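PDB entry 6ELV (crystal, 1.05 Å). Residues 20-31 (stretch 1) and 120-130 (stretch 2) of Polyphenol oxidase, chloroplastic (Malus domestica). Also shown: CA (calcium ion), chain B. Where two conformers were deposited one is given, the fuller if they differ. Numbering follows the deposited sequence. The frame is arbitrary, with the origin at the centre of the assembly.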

ATOM      1  N   SER A  20       3.673  -8.832  -9.852  1.00 10.32           N
ATOM      2  CA  SER A  20       4.494  -7.872 -10.574  0.50  9.22           C
ATOM      3  C   SER A  20       3.663  -6.618 -10.821  1.00  9.46           C
ATOM      4  O   SER A  20       2.550  -6.701 -11.352  1.00 11.72           O
ATOM      5  CB  SER A  20       4.929  -8.463 -11.912  0.50 11.96           C
ATOM      6  OG  SER A  20       5.352  -7.438 -12.791  0.50 12.84           O
ATOM      7  N   LEU A  21       4.191  -5.459 -10.431  1.00  8.25           N
ATOM      8  CA  LEU A  21       3.444  -4.205 -10.543  1.00  8.16           C
ATOM      9  C   LEU A  21       3.654  -3.572 -11.921  1.00  8.40           C
ATOM     10  O   LEU A  21       4.304  -2.539 -12.085  1.00 10.51           O
ATOM     11  CB  LEU A  21       3.837  -3.262  -9.420  1.00  8.35           C
ATOM     12  CG  LEU A  21       2.931  -2.042  -9.288  1.00  8.91           C
ATOM     13  CD1 LEU A  21       1.504  -2.415  -8.852  1.00  9.63           C
ATOM     14  CD2 LEU A  21       3.544  -1.030  -8.347  1.00  9.71           C
ATOM     15  N   GLY A  22       3.057  -4.198 -12.930  1.00  9.28           N
ATOM     16  CA  GLY A  22       3.229  -3.709 -14.288  1.00 10.14           C
ATOM     17  C   GLY A  22       2.243  -2.652 -14.716  1.00  9.40           C
ATOM     18  O   GLY A  22       2.405  -2.047 -15.782  1.00 11.32           O
ATOM     19  N   SER A  23       1.228  -2.410 -13.896  1.00  8.76           N
ATOM     20  CA  SER A  23       0.186  -1.434 -14.164  1.00  8.81           C
ATOM     21  C   SER A  23      -0.430  -1.054 -12.818  1.00  8.11           C
ATOM     22  O   SER A  23      -0.169  -1.692 -11.794  1.00  9.39           O
ATOM     23  CB  SER A  23      -0.860  -2.022 -15.110  1.00  9.86           C
ATOM     24  OG  SER A  23      -1.657  -1.009 -15.683  1.00  9.76           O
ATOM     25  N   LYS A  24      -1.264  -0.017 -12.828  1.00  8.24           N
ATOM     26  CA  LYS A  24      -1.966   0.398 -11.618  1.00  8.19           C
ATOM     27  C   LYS A  24      -2.938  -0.689 -11.179  1.00  8.82           C
ATOM     28  O   LYS A  24      -3.709  -1.219 -11.988  1.00 10.94           O
ATOM     29  CB  LYS A  24      -2.708   1.701 -11.878  1.00  9.00           C
ATOM     30  CG  LYS A  24      -3.495   2.217 -10.697  1.00 10.20           C
ATOM     31  CD  LYS A  24      -3.909   3.670 -10.906  1.00 15.14           C
ATOM     32  CE  LYS A  24      -5.172   3.824 -11.706  1.00 18.42           C
ATOM     33  NZ  LYS A  24      -5.768   5.167 -11.423  1.00 21.04           N
ATOM     34  N   ILE A  25      -2.904  -1.021  -9.887  1.00  8.55           N
ATOM     35  CA  ILE A  25      -3.806  -2.006  -9.313  1.00  9.46           C
ATOM     36  C   ILE A  25      -4.368  -1.462  -8.010  1.00  9.47           C
ATOM     37  O   ILE A  25      -3.796  -0.581  -7.369  1.00 10.36           O
ATOM     38  CB  ILE A  25      -3.125  -3.359  -9.038  1.00 11.58           C
ATOM     39  CG1 ILE A  25      -2.014  -3.176  -8.001  1.00 14.55           C
ATOM     40  CG2 ILE A  25      -2.613  -3.976 -10.325  1.00 14.84           C
ATOM     41  CD1 ILE A  25      -1.750  -4.374  -7.172  1.00 21.48           C
ATOM     42  N   SER A  26      -5.498  -2.020  -7.610  1.00  9.41           N
ATOM     43  CA  SER A  26      -6.052  -1.716  -6.308  0.50  9.63           C
ATOM     44  C   SER A  26      -6.448  -3.010  -5.618  1.00  9.85           C
ATOM     45  O   SER A  26      -6.661  -4.045  -6.255  1.00 11.91           O
ATOM     46  CB  SER A  26      -7.231  -0.745  -6.393  0.50 10.77           C
ATOM     47  OG  SER A  26      -8.336  -1.338  -7.044  0.50 10.64           O
ATOM     48  N   THR A  27      -6.516  -2.941  -4.295  1.00  9.54           N
ATOM     49  CA  THR A  27      -6.806  -4.112  -3.490  1.00 10.55           C
ATOM     50  C   THR A  27      -7.468  -3.680  -2.190  1.00  9.14           C
ATOM     51  O   THR A  27      -7.159  -2.620  -1.643  1.00  9.10           O
ATOM     52  CB  THR A  27      -5.507  -4.905  -3.264  1.00 12.68           C
ATOM     53  OG1 THR A  27      -5.790  -6.193  -2.722  1.00 15.65           O
ATOM     54  CG2 THR A  27      -4.496  -4.158  -2.397  1.00 13.83           C
ATOM     55  N   VAL A  28      -8.388  -4.508  -1.706  1.00  9.35           N
ATOM     56  CA  VAL A  28      -9.069  -4.259  -0.439  1.00  9.54           C
ATOM     57  C   VAL A  28      -8.216  -4.824   0.688  1.00  9.83           C
ATOM     58  O   VAL A  28      -7.894  -6.018   0.691  1.00 10.95           O
ATOM     59  CB  VAL A  28     -10.465  -4.895  -0.429  1.00 10.70           C
ATOM     60  CG1 VAL A  28     -11.096  -4.716   0.952  1.00 12.43           C
ATOM     61  CG2 VAL A  28     -11.350  -4.286  -1.497  1.00 12.10           C
ATOM     62  N   VAL A  29      -7.876  -3.974   1.654  1.00  9.21           N
ATOM     63  CA  VAL A  29      -6.990  -4.326   2.759  1.00  9.75           C
ATOM     64  C   VAL A  29      -7.752  -4.143   4.066  1.00  9.16           C
ATOM     65  O   VAL A  29      -8.298  -3.066   4.329  1.00  9.68           O
ATOM     66  CB  VAL A  29      -5.701  -3.482   2.736  1.00  9.85           C
ATOM     67  CG1 VAL A  29      -4.753  -3.928   3.835  1.00 10.97           C
ATOM     68  CG2 VAL A  29      -5.028  -3.598   1.381  1.00  9.95           C
ATOM     69  N   LYS A  30      -7.786  -5.189   4.881  1.00  9.97           N
ATOM     70  CA  LYS A  30      -8.469  -5.108   6.164  1.00 10.81           C
ATOM     71  C   LYS A  30      -7.673  -4.265   7.147  1.00  9.86           C
ATOM     72  O   LYS A  30      -6.435  -4.303   7.175  1.00 10.96           O
ATOM     73  CB  LYS A  30      -8.654  -6.508   6.736  1.00 12.47           C
ATOM     74  CG  LYS A  30      -9.583  -7.366   5.918  1.00 15.62           C
ATOM     75  CD  LYS A  30      -9.701  -8.746   6.522  1.00 21.11           C
ATOM     76  CE  LYS A  30     -10.588  -9.636   5.668  1.00 24.35           C
ATOM     77  NZ  LYS A  30     -10.502 -11.062   6.081  1.00 28.13           N
ATOM     78  N   ARG A  31      -8.395  -3.492   7.953  1.00  9.91           N
ATOM     79  CA  ARG A  31      -7.796  -2.797   9.073  1.00 10.41           C
ATOM     80  C   ARG A  31      -7.493  -3.804  10.177  1.00 11.17           C
ATOM     81  O   ARG A  31      -7.928  -4.955  10.111  1.00 12.51           O
ATOM     82  CB  ARG A  31      -8.711  -1.663   9.518  1.00 11.01           C
ATOM     83  CG  ARG A  31      -8.786  -0.565   8.477  1.00 11.23           C
ATOM     84  CD  ARG A  31      -9.727   0.516   8.919  1.00 11.48           C
ATOM     85  NE  ARG A  31      -9.150   1.304   9.998  1.00 10.68           N
ATOM     86  CZ  ARG A  31      -9.843   2.140  10.755  1.00 10.53           C
ATOM     87  NH1 ARG A  31     -11.162   2.260  10.592  1.00 11.76           N
ATOM     88  NH2 ARG A  31      -9.222   2.843  11.688  1.00 11.53           N
TER
HETATM   89 CA    CA B 601     -17.082   4.174   4.134  1.00  5.27          CA
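Stretch 2, residues 120-130: DDSVVVTLVPK

The apolar centre lies on the face carrying Ile25, Thr27 and Val29, which pair with Leu127, Val125 and Val123. Val29 CG2 meets Val125 CG2 at 3.7 Å, a diagonal contact one pair away from its own partner, while Ile25 CG1 lies 4.2 Å from Leu127 CB. Before the strand begins, Leu21 extends this packing: its CD1 is 3.8 Å from Leu127 CB and its CD2 3.8 Å from Pro129 CB, so the loop packs against Leu127 and Pro129.

Stretch 2 runs as an extended strand, residues 122 to 130, antiparallel to strand 25-30. The strand axes make an angle of 153° and approach to 4.6 Å, and the two stretches together bury 905 Å². The same three pairs carry the backbone ladder. Each gives two hydrogen bonds, from Leu127 N to Ile25 O (2.9 Å), Val125 N to Thr27 O (2.9 Å) and Val29 N to Val123 O (2.8 Å), with the reciprocal bonds at 2.9 to 3.1 Å between Ile25 N and Leu127 O, Thr27 N and Val125 O, and Val123 N and Val29 O. Being made of main-chain atoms, the ladder leaves side chains free to differ between faces.

The alternate, non-hydrogen-bonded pairs turn their side chains to the other face, where the chemistry is mixed. Ser26 CB sits 3.5 Å from Thr126 OG1, Val28 CG2 is 4.1 Å from Val124 CG2, and Ser122 pairs with Lys30. Here the CA atoms come closer, 4.1 Å between Ser26 CA and Thr126 CA against 5.5 Å between Ile25 CA and Leu127 CA.

Beyond the strand, Arg31 sets the polar edge. Its N donates to Asp121 O at 3.0 Å, and its NH1 to Asp120 O at 2.9 Å, near the guanidinium plane. The Asp120 carboxylate leads away and binds calcium through OD1 (2.6 Å) and OD2 (2.4 Å).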

ATOM      1  N   ASP A 120     -14.880   2.418   8.901  1.00 11.13           N
ATOM      2  CA  ASP A 120     -14.883   1.262   8.014  1.00 10.28           C
ATOM      3  C   ASP A 120     -13.930   0.187   8.538  1.00  9.91           C
ATOM      4  O   ASP A 120     -12.976   0.467   9.267  1.00 11.10           O
ATOM      5  CB  ASP A 120     -14.442   1.660   6.600  1.00 10.22           C
ATOM      6  CG  ASP A 120     -15.421   2.603   5.892  1.00 10.14           C
ATOM      7  OD1 ASP A 120     -16.614   2.677   6.259  1.00 11.52           O
ATOM      8  OD2 ASP A 120     -14.981   3.259   4.931  1.00 10.34           O
ATOM      9  N   ASP A 121     -14.184  -1.060   8.135  1.00 10.39           N
ATOM     10  CA  ASP A 121     -13.356  -2.189   8.549  1.00 11.10           C
ATOM     11  C   ASP A 121     -12.231  -2.502   7.568  1.00 10.51           C
ATOM     12  O   ASP A 121     -11.346  -3.300   7.898  1.00 11.87           O
ATOM     13  CB  ASP A 121     -14.208  -3.447   8.729  1.00 14.57           C
ATOM     14  CG  ASP A 121     -15.013  -3.422  10.009  1.00 19.47           C
ATOM     15  OD1 ASP A 121     -14.497  -2.929  11.033  1.00 22.45           O
ATOM     16  OD2 ASP A 121     -16.164  -3.893   9.996  1.00 23.41           O
ATOM     17  N   SER A 122     -12.250  -1.907   6.378  1.00 10.08           N
ATOM     18  CA  SER A 122     -11.225  -2.127   5.372  1.00  9.84           C
ATOM     19  C   SER A 122     -11.133  -0.858   4.551  1.00  8.75           C
ATOM     20  O   SER A 122     -11.995   0.014   4.642  1.00  9.60           O
ATOM     21  CB  SER A 122     -11.597  -3.292   4.462  1.00 11.45           C
ATOM     22  OG  SER A 122     -12.835  -3.049   3.819  1.00 15.08           O
ATOM     23  N   VAL A 123     -10.069  -0.764   3.745  1.00  8.78           N
ATOM     24  CA  VAL A 123      -9.848   0.346   2.826  1.00  8.12           C
ATOM     25  C   VAL A 123      -9.375  -0.229   1.501  1.00  8.41           C
ATOM     26  O   VAL A 123      -8.991  -1.396   1.409  1.00 10.35           O
ATOM     27  CB  VAL A 123      -8.827   1.369   3.368  1.00  9.41           C
ATOM     28  CG1 VAL A 123      -9.314   1.964   4.683  1.00 11.50           C
ATOM     29  CG2 VAL A 123      -7.442   0.719   3.530  1.00 10.52           C
ATOM     30  N   VAL A 124      -9.383   0.609   0.467  1.00  7.54           N
ATOM     31  CA  VAL A 124      -8.801   0.234  -0.816  1.00  7.79           C
ATOM     32  C   VAL A 124      -7.449   0.909  -0.965  1.00  7.33           C
ATOM     33  O   VAL A 124      -7.344   2.140  -0.855  1.00  7.68           O
ATOM     34  CB  VAL A 124      -9.726   0.603  -1.984  1.00  8.77           C
ATOM     35  CG1 VAL A 124      -9.026   0.335  -3.316  1.00  9.00           C
ATOM     36  CG2 VAL A 124     -11.026  -0.188  -1.892  1.00 10.72           C
ATOM     37  N   VAL A 125      -6.424   0.111  -1.242  1.00  7.10           N
ATOM     38  CA  VAL A 125      -5.075   0.599  -1.487  1.00  7.16           C
ATOM     39  C   VAL A 125      -4.796   0.463  -2.973  1.00  7.38           C
ATOM     40  O   VAL A 125      -4.987  -0.618  -3.547  1.00  8.47           O
ATOM     41  CB  VAL A 125      -4.040  -0.181  -0.659  1.00  8.13           C
ATOM     42  CG1 VAL A 125      -2.622   0.287  -0.981  1.00  9.69           C
ATOM     43  CG2 VAL A 125      -4.327   0.017   0.839  1.00  9.65           C
ATOM     44  N   THR A 126      -4.318   1.546  -3.579  1.00  7.50           N
ATOM     45  CA  THR A 126      -3.959   1.581  -4.988  1.00  7.55           C
ATOM     46  C   THR A 126      -2.453   1.768  -5.099  1.00  7.29           C
ATOM     47  O   THR A 126      -1.888   2.661  -4.457  1.00  7.96           O
ATOM     48  CB  THR A 126      -4.696   2.733  -5.688  1.00  8.68           C
ATOM     49  OG1 THR A 126      -6.113   2.527  -5.597  1.00 10.11           O
ATOM     50  CG2 THR A 126      -4.345   2.827  -7.162  1.00 11.00           C
ATOM     51  N   LEU A 127      -1.816   0.935  -5.919  1.00  7.23           N
ATOM     52  CA  LEU A 127      -0.391   1.035  -6.205  1.00  7.59           C
ATOM     53  C   LEU A 127      -0.239   1.471  -7.655  1.00  7.02           C
ATOM     54  O   LEU A 127      -0.793   0.831  -8.558  1.00  7.83           O
ATOM     55  CB  LEU A 127       0.303  -0.307  -5.978  1.00  8.95           C
ATOM     56  CG  LEU A 127       0.119  -0.944  -4.597  1.00 11.10           C
ATOM     57  CD1 LEU A 127       0.928  -2.218  -4.525  1.00 14.96           C
ATOM     58  CD2 LEU A 127       0.532   0.004  -3.500  1.00 11.49           C
ATOM     59  N   VAL A 128       0.514   2.541  -7.873  1.00  7.70           N
ATOM     60  CA  VAL A 128       0.644   3.180  -9.178  1.00  7.40           C
ATOM     61  C   VAL A 128       2.103   3.124  -9.591  1.00  7.30           C
ATOM     62  O   VAL A 128       2.919   3.921  -9.121  1.00  7.71           O
ATOM     63  CB  VAL A 128       0.164   4.640  -9.128  1.00  8.75           C
ATOM     64  CG1 VAL A 128       0.186   5.237 -10.515  1.00 10.27           C
ATOM     65  CG2 VAL A 128      -1.234   4.760  -8.487  1.00  9.77           C
ATOM     66  N   PRO A 129       2.484   2.199 -10.471  1.00  7.35           N
ATOM     67  CA  PRO A 129       3.879   2.159 -10.900  1.00  7.94           C
ATOM     68  C   PRO A 129       4.186   3.359 -11.781  1.00  7.56           C
ATOM     69  O   PRO A 129       3.378   3.758 -12.632  1.00  8.71           O
ATOM     70  CB  PRO A 129       3.983   0.837 -11.668  1.00  8.76           C
ATOM     71  CG  PRO A 129       2.604   0.631 -12.216  1.00  8.86           C
ATOM     72  CD  PRO A 129       1.669   1.162 -11.131  1.00  8.37           C
ATOM     73  N   LYS A 130       5.358   3.938 -11.559  1.00  8.20           N
ATOM     74  CA  LYS A 130       5.851   5.058 -12.348  1.00  9.79           C
ATOM     75  C   LYS A 130       7.044   4.679 -13.205  1.00  9.24           C
ATOM     76  O   LYS A 130       7.106   5.068 -14.372  1.00 11.82           O
ATOM     77  CB  LYS A 130       6.195   6.245 -11.438  1.00 10.42           C
ATOM     78  CG  LYS A 130       5.019   6.728 -10.592  1.00 12.44           C
ATOM     79  CD  LYS A 130       3.859   7.176 -11.456  1.00 15.79           C
ATOM     80  CE  LYS A 130       4.188   8.443 -12.217  1.00 23.06           C
ATOM     81  NZ  LYS A 130       2.961   9.089 -12.762  1.00 27.45           N
TER
HETATM   82  O   HOH W   1     -11.153  -5.569   9.564  1.00 34.21           O
HETATM   83  O   HOH W   2     -19.262   4.122   5.292  1.00 12.58           O
HETATM   84  O   HOH W   3     -17.038   5.999   5.713  1.00 12.67           O